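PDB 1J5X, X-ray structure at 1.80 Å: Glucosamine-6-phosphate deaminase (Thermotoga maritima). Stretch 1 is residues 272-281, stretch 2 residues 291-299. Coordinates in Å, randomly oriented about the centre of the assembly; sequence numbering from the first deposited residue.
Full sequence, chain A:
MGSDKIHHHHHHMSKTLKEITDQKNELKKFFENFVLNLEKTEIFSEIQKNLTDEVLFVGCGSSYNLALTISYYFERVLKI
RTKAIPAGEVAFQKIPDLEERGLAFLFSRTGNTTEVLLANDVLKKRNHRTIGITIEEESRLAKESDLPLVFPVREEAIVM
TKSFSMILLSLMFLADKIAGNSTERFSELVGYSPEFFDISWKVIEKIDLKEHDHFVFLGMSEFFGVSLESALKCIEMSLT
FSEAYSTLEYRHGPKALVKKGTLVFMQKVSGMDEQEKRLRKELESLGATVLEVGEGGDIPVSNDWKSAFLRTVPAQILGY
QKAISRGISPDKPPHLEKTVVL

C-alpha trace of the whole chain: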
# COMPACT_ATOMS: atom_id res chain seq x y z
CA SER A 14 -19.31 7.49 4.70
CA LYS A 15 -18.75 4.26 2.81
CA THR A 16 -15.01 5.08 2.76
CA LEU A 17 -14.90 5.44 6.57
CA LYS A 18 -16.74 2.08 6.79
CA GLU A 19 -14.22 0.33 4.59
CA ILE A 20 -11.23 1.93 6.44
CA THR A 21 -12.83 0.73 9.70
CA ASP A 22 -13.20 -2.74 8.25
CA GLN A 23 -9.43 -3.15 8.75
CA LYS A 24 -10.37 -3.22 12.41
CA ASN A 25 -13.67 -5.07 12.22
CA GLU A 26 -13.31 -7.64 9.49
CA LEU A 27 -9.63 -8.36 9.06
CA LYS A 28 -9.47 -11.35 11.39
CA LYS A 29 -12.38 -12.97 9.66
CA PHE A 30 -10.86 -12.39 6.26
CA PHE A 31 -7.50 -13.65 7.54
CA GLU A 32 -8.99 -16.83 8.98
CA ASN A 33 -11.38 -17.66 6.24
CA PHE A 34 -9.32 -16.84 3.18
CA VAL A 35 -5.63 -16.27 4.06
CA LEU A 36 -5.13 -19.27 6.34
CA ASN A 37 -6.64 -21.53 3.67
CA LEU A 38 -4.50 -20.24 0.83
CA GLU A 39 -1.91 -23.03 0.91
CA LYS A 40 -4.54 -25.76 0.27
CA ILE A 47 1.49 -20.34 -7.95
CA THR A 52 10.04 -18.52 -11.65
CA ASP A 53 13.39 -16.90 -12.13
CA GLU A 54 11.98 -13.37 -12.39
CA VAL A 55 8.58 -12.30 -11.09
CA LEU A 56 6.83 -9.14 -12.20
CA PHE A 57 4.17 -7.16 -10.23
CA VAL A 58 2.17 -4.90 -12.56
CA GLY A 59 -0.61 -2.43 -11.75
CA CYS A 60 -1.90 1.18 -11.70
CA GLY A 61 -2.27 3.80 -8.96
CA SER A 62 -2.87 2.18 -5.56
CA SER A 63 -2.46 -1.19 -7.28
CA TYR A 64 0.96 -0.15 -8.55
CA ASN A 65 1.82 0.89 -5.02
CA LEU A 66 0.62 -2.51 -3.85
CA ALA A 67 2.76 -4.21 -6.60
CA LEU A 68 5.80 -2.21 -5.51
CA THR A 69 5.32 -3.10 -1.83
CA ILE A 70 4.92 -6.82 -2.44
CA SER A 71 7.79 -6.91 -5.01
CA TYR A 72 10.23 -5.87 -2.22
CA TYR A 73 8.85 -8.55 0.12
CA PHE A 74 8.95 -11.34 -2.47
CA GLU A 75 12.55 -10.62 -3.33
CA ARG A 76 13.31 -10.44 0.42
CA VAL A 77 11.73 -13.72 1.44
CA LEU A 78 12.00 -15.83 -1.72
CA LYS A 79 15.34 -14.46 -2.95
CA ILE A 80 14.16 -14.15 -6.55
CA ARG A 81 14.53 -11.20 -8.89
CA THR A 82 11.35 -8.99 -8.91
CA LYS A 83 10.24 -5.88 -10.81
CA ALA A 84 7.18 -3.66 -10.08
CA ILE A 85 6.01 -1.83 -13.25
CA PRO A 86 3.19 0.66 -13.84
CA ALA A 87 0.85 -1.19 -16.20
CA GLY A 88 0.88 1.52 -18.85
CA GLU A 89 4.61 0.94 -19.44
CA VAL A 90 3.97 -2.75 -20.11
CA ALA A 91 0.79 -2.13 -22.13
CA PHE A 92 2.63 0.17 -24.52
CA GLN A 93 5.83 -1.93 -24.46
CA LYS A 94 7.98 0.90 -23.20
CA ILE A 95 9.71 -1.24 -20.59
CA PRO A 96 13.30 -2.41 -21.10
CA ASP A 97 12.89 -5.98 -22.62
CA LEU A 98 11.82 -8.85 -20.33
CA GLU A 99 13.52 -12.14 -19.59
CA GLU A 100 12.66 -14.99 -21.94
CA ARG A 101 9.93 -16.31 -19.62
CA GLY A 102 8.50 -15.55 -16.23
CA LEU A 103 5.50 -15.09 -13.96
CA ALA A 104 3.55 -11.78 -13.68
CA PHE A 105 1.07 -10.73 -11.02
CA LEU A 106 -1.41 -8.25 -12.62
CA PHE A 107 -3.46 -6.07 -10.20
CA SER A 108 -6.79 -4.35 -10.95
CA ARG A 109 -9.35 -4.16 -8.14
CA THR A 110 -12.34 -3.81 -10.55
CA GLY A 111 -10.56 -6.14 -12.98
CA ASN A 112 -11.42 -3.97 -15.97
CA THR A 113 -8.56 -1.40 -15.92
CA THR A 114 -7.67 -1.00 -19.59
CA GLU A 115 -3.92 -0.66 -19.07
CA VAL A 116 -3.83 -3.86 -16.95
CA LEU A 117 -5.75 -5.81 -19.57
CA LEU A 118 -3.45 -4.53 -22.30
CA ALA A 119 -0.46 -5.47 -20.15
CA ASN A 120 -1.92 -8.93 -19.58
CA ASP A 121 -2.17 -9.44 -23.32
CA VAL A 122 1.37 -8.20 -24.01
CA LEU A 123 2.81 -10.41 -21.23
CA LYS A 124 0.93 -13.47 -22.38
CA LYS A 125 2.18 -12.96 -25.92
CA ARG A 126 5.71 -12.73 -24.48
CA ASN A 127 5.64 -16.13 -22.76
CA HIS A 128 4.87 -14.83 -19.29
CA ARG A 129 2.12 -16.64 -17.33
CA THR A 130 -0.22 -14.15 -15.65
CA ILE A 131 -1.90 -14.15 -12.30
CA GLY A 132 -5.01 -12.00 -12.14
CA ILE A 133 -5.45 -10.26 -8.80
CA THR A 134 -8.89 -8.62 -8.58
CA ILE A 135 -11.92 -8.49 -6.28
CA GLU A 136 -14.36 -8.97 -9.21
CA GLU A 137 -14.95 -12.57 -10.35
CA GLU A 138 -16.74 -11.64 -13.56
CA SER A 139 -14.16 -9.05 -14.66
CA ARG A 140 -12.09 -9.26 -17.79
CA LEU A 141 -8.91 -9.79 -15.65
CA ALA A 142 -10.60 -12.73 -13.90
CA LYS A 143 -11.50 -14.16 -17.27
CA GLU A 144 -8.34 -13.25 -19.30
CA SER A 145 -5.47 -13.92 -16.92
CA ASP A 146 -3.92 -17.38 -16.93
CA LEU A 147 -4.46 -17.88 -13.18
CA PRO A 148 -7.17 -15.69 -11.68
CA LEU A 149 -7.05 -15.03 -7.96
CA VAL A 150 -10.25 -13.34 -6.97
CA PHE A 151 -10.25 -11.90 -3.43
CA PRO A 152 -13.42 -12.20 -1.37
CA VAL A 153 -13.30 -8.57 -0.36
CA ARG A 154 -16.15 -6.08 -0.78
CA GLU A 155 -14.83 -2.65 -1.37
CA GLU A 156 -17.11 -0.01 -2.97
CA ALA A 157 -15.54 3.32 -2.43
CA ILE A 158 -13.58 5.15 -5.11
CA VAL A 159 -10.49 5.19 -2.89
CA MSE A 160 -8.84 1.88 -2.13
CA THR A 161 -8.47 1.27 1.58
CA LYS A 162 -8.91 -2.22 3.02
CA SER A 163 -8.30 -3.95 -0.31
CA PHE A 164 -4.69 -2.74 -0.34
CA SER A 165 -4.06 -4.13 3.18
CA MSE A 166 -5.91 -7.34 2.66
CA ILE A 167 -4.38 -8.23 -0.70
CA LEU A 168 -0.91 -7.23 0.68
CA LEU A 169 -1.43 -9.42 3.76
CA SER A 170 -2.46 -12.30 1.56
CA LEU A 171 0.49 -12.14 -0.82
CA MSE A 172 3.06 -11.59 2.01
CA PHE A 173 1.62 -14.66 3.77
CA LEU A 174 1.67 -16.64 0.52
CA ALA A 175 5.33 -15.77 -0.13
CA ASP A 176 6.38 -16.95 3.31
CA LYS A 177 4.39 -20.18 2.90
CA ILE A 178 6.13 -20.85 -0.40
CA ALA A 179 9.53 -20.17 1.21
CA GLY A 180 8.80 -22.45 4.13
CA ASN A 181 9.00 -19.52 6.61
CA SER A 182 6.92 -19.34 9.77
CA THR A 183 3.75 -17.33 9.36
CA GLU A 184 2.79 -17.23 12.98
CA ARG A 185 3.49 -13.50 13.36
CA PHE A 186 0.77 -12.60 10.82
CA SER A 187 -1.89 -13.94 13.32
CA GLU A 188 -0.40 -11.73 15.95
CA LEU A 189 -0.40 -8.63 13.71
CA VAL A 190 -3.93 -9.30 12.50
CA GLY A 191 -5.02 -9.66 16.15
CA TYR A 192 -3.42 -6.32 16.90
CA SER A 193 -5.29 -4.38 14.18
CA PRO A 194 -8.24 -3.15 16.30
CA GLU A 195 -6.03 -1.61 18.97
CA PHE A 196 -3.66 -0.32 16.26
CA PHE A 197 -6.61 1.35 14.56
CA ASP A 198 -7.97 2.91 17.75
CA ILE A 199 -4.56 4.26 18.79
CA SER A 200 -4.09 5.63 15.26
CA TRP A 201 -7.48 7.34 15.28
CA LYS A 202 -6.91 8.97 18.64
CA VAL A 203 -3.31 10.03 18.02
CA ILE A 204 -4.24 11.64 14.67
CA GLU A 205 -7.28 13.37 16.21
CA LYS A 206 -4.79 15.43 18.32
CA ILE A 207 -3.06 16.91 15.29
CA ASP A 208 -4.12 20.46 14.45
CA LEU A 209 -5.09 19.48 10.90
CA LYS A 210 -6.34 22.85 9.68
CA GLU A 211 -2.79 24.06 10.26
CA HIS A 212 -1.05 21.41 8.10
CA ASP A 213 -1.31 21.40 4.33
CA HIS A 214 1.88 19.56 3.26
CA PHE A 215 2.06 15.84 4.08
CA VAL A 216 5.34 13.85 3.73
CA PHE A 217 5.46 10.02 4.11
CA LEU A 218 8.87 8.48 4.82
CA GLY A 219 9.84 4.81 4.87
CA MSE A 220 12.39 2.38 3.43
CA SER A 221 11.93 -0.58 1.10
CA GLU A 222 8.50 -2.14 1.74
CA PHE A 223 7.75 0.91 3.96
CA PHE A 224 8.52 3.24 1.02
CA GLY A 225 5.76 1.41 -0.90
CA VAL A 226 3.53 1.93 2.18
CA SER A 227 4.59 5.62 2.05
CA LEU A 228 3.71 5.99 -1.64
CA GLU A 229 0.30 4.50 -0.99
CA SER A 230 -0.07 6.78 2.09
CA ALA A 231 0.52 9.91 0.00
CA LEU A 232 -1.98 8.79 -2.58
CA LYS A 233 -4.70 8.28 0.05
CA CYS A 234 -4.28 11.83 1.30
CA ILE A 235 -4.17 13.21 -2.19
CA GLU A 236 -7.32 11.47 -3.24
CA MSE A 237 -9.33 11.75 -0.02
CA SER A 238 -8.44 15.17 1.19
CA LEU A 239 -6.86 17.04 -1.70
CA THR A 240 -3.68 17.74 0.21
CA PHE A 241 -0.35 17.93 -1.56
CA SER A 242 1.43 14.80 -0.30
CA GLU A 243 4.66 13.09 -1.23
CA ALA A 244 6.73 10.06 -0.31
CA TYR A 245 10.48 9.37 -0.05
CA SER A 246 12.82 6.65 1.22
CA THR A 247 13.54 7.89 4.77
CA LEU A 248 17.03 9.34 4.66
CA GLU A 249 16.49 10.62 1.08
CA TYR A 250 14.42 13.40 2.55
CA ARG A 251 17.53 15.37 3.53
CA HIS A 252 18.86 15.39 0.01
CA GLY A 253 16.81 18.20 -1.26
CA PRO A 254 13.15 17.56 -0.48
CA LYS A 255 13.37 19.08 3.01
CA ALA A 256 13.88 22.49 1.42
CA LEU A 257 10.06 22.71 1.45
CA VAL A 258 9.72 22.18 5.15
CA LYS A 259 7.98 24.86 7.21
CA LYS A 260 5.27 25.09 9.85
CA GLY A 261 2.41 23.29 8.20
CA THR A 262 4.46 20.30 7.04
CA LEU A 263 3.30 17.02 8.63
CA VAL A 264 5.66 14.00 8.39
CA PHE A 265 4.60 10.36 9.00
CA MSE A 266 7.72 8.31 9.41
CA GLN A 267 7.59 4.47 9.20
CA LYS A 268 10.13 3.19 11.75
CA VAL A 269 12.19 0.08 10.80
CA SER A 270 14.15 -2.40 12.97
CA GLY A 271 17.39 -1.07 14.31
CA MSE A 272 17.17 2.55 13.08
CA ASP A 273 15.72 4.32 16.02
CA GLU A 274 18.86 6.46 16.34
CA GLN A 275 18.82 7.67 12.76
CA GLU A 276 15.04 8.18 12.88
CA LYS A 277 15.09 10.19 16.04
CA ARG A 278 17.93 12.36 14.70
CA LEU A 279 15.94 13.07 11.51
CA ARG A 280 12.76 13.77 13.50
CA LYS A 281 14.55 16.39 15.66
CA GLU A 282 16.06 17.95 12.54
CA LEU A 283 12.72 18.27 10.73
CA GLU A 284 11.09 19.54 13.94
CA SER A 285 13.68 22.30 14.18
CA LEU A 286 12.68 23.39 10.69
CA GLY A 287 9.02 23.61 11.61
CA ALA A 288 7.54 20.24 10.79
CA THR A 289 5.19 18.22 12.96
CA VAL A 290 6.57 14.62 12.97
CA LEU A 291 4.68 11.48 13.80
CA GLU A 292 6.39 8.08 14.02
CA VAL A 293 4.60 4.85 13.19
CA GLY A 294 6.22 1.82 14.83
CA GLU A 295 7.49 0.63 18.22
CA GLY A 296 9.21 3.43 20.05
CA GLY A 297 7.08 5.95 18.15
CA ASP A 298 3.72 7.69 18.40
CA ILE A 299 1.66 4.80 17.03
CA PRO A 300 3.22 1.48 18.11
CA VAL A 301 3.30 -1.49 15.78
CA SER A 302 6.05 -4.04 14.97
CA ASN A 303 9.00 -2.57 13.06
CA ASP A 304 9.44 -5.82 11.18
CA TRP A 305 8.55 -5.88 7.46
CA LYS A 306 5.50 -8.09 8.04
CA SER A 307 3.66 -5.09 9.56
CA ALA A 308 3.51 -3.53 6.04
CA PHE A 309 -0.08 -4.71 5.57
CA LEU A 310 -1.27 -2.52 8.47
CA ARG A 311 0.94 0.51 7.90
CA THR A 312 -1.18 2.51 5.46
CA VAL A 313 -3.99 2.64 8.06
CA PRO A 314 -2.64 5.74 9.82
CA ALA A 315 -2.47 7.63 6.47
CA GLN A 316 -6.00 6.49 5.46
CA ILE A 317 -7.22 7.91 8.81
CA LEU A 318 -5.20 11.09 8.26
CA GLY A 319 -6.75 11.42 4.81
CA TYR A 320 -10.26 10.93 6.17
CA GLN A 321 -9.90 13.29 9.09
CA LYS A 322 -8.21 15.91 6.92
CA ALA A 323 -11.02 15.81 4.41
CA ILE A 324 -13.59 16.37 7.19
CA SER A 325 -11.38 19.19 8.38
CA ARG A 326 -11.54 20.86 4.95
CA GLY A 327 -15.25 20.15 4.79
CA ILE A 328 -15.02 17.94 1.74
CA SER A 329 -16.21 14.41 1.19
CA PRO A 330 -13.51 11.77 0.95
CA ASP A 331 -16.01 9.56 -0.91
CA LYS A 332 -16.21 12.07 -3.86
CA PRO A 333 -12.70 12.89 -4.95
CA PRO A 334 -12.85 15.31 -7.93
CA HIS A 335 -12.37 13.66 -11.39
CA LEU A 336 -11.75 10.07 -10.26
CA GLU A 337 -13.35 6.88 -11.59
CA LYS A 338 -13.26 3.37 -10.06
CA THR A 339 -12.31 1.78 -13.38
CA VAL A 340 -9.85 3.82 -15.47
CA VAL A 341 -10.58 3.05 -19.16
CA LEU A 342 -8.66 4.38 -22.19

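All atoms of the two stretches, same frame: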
# COMPACT_ATOMS: atom_id res chain seq x y z
N MSE A 272 16.85 1.18 13.47
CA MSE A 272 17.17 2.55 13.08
C MSE A 272 16.60 3.63 13.93
O MSE A 272 16.51 4.77 13.51
CB MSE A 272 16.75 2.74 11.62
CG MSE A 272 17.61 1.85 10.76
SE MSE A 272 17.31 2.33 8.87
CE MSE A 272 18.17 3.99 8.90
N ASP A 273 16.28 3.31 15.18
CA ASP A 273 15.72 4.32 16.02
C ASP A 273 16.65 5.56 16.12
O ASP A 273 16.18 6.70 16.10
CB ASP A 273 15.47 3.78 17.43
CG ASP A 273 14.71 4.78 18.30
OD1 ASP A 273 13.60 5.18 17.93
OD2 ASP A 273 15.25 5.20 19.35
N GLU A 274 17.94 5.33 16.22
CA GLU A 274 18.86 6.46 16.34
C GLU A 274 18.81 7.42 15.14
O GLU A 274 18.74 8.66 15.31
CB GLU A 274 20.29 5.98 16.50
CG GLU A 274 21.22 7.13 16.77
CD GLU A 274 22.68 6.74 16.54
OE1 GLU A 274 23.26 7.19 15.52
OE2 GLU A 274 23.23 5.97 17.36
N GLN A 275 18.88 6.84 13.95
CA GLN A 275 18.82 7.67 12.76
C GLN A 275 17.46 8.36 12.63
O GLN A 275 17.40 9.50 12.19
CB GLN A 275 19.12 6.82 11.49
CG GLN A 275 20.51 6.20 11.42
CD GLN A 275 20.84 5.16 12.53
OE1 GLN A 275 19.99 4.35 12.95
NE2 GLN A 275 22.11 5.17 12.98
N GLU A 276 16.38 7.66 13.00
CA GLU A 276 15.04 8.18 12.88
C GLU A 276 14.81 9.31 13.86
O GLU A 276 14.22 10.32 13.52
CB GLU A 276 13.98 7.06 13.08
CG GLU A 276 13.88 6.10 11.88
CD GLU A 276 13.39 4.69 12.22
OE1 GLU A 276 13.05 4.41 13.40
OE2 GLU A 276 13.39 3.84 11.29
N LYS A 277 15.30 9.13 15.08
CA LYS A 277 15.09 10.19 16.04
C LYS A 277 15.90 11.44 15.65
O LYS A 277 15.41 12.57 15.83
CB LYS A 277 15.45 9.68 17.45
CG LYS A 277 14.38 8.65 17.96
CD LYS A 277 13.03 9.38 18.10
CE LYS A 277 12.08 8.77 19.12
NZ LYS A 277 11.31 7.64 18.61
N ARG A 278 17.10 11.24 15.12
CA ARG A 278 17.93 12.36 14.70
C ARG A 278 17.22 13.12 13.58
O ARG A 278 17.17 14.35 13.59
CB ARG A 278 19.28 11.90 14.20
CG ARG A 278 20.22 11.39 15.24
CD ARG A 278 21.57 11.12 14.58
NE ARG A 278 22.54 10.56 15.53
CZ ARG A 278 23.85 10.42 15.26
NH1 ARG A 278 24.34 10.78 14.08
NH2 ARG A 278 24.67 9.93 16.20
N LEU A 279 16.64 12.39 12.62
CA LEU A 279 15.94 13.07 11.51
C LEU A 279 14.68 13.81 12.02
O LEU A 279 14.37 14.92 11.60
CB LEU A 279 15.54 12.01 10.44
CG LEU A 279 14.77 12.54 9.23
CD1 LEU A 279 15.57 13.70 8.58
CD2 LEU A 279 14.51 11.34 8.25
N ARG A 280 13.93 13.17 12.91
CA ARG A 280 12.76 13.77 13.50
C ARG A 280 13.14 15.13 14.14
O ARG A 280 12.49 16.15 13.83
CB ARG A 280 12.18 12.86 14.60
CG ARG A 280 11.09 13.53 15.41
CD ARG A 280 10.35 12.56 16.33
NE ARG A 280 9.24 13.26 16.98
CZ ARG A 280 8.06 12.74 17.29
NH1 ARG A 280 7.76 11.47 17.03
NH2 ARG A 280 7.15 13.51 17.87
N LYS A 281 14.18 15.13 14.97
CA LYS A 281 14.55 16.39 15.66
C LYS A 281 14.95 17.45 14.63
O LYS A 281 14.61 18.62 14.76
CB LYS A 281 15.70 16.17 16.66
CG LYS A 281 17.01 15.63 16.05
CD LYS A 281 17.82 16.71 15.28
CE LYS A 281 18.99 16.15 14.45
NZ LYS A 281 20.05 15.54 15.29
N LEU A 291 5.35 12.59 13.15
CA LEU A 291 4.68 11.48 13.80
C LEU A 291 5.38 10.17 13.38
O LEU A 291 5.63 9.93 12.18
CB LEU A 291 3.23 11.46 13.36
CG LEU A 291 2.29 10.51 14.09
CD1 LEU A 291 0.87 11.14 14.17
CD2 LEU A 291 2.26 9.20 13.31
N GLU A 292 5.77 9.36 14.37
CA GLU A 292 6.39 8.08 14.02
C GLU A 292 5.43 6.92 14.16
O GLU A 292 4.71 6.79 15.17
CB GLU A 292 7.60 7.79 14.92
CG GLU A 292 8.81 8.65 14.66
CD GLU A 292 9.83 8.53 15.80
OE1 GLU A 292 9.72 9.29 16.79
OE2 GLU A 292 10.75 7.70 15.69
N VAL A 293 5.44 6.04 13.16
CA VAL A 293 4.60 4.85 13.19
C VAL A 293 5.54 3.69 13.44
O VAL A 293 6.44 3.47 12.64
CB VAL A 293 3.92 4.60 11.81
CG1 VAL A 293 3.17 3.25 11.81
CG2 VAL A 293 2.98 5.81 11.50
N GLY A 294 5.32 2.95 14.52
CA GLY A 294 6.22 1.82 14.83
C GLY A 294 6.56 1.84 16.35
O GLY A 294 6.33 2.84 17.09
N GLU A 295 7.13 0.73 16.81
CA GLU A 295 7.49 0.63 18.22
C GLU A 295 8.51 1.70 18.54
O GLU A 295 9.42 1.97 17.72
CB GLU A 295 7.97 -0.80 18.50
CG GLU A 295 6.75 -1.65 18.67
CD GLU A 295 7.04 -3.04 19.24
OE1 GLU A 295 8.12 -3.24 19.83
OE2 GLU A 295 6.16 -3.93 19.11
N GLY A 296 8.30 2.38 19.67
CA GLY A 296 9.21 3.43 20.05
C GLY A 296 8.74 4.77 19.44
O GLY A 296 9.40 5.79 19.60
N GLY A 297 7.61 4.74 18.74
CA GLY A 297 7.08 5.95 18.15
C GLY A 297 5.72 6.30 18.69
O GLY A 297 5.28 5.74 19.71
N ASP A 298 5.03 7.21 18.01
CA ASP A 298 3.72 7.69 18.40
C ASP A 298 2.59 6.70 18.26
O ASP A 298 1.60 6.76 19.00
CB ASP A 298 3.39 8.97 17.60
CG ASP A 298 4.45 10.03 17.78
OD1 ASP A 298 5.43 10.08 16.99
OD2 ASP A 298 4.28 10.81 18.75
N ILE A 299 2.67 5.83 17.26
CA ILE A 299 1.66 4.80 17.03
C ILE A 299 2.45 3.49 16.96
O ILE A 299 3.02 3.10 15.92
CB ILE A 299 0.90 5.02 15.69
CG1 ILE A 299 0.16 6.37 15.68
CG2 ILE A 299 -0.13 3.94 15.50
CD1 ILE A 299 -0.54 6.62 14.24

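The helix that begins at Asp273 runs nearly antiparallel to strand 291-293, at 159° between their directions and 10.4 Å at closest approach of the axes. At that spacing the backbones do not touch, and long polar side chains bridge the gap. The contact is small, 272 Å² counted over both sides, and it is held mainly by charge.

Met272, a selenomethionine, occupies the N-cap position and does not reach the second stretch. Asp273, in the first turn, sets its CB sideways, but the carboxylate end comes nearer. Its OD1 lies 4.4 Å from Glu292 OE2, a proximity of like charges that the cation of Lys277 helps to offset: Lys277 NZ sits 3.4 Å from Asp273 OD1, in a salt bridge whose hydrogen bond is weak. Glu274 and Gln275 are out of reach of the second stretch.

Glu276 is buried and points toward the strand, yet it contributes packing here, with its CB 4.2 Å from Glu292 OE2; its carboxylate oxygens are hydrogen-bonded elsewhere in the structure.

One turn after Asp273 comes Lys277. Its CB also points sideways, and the flexible chain, with chi1 and chi2 both m, brings the ammonium group over to the second stretch. There Lys277 NZ donates to Glu292 OE1 at 2.9 Å in a salt bridge, more weakly to Glu292 OE2 at 3.0 Å, and to the backbone through Gly296 O at 2.8 Å. Lysine suits the place because its terminal amine can serve several acceptors at once. Gly296 belongs to a type II turn from Gly294 to Gly297; its phi of 90° and psi of 2° would jam a CB against the preceding carbonyl oxygen. At Gly297 a CB would lie 2.7 Å from Glu292 CB, a clash.

Arg278 and Leu279 do not take part, but Arg280, one turn beyond Glu276, points toward the strand with chi1 to chi3 all t. This extended chain spans the gap, and Arg280 NH1 forms salt bridges with Asp298 OD1 at 2.7 Å and Glu292 OE1 at 2.9 Å, both oxygens lying near the guanidinium plane, where N-H groups can point at them. Asp298 OD1 is itself held in place by the backbone, accepting from Glu292 N at 2.7 Å with a nearly straight bond. Glu292 thus forms the hub: buried and directed toward the helix, its carboxylate is shared by Lys277 and Arg280, whose positive charges compensate for placing an acid there. Lys281 ends the stretch out of reach.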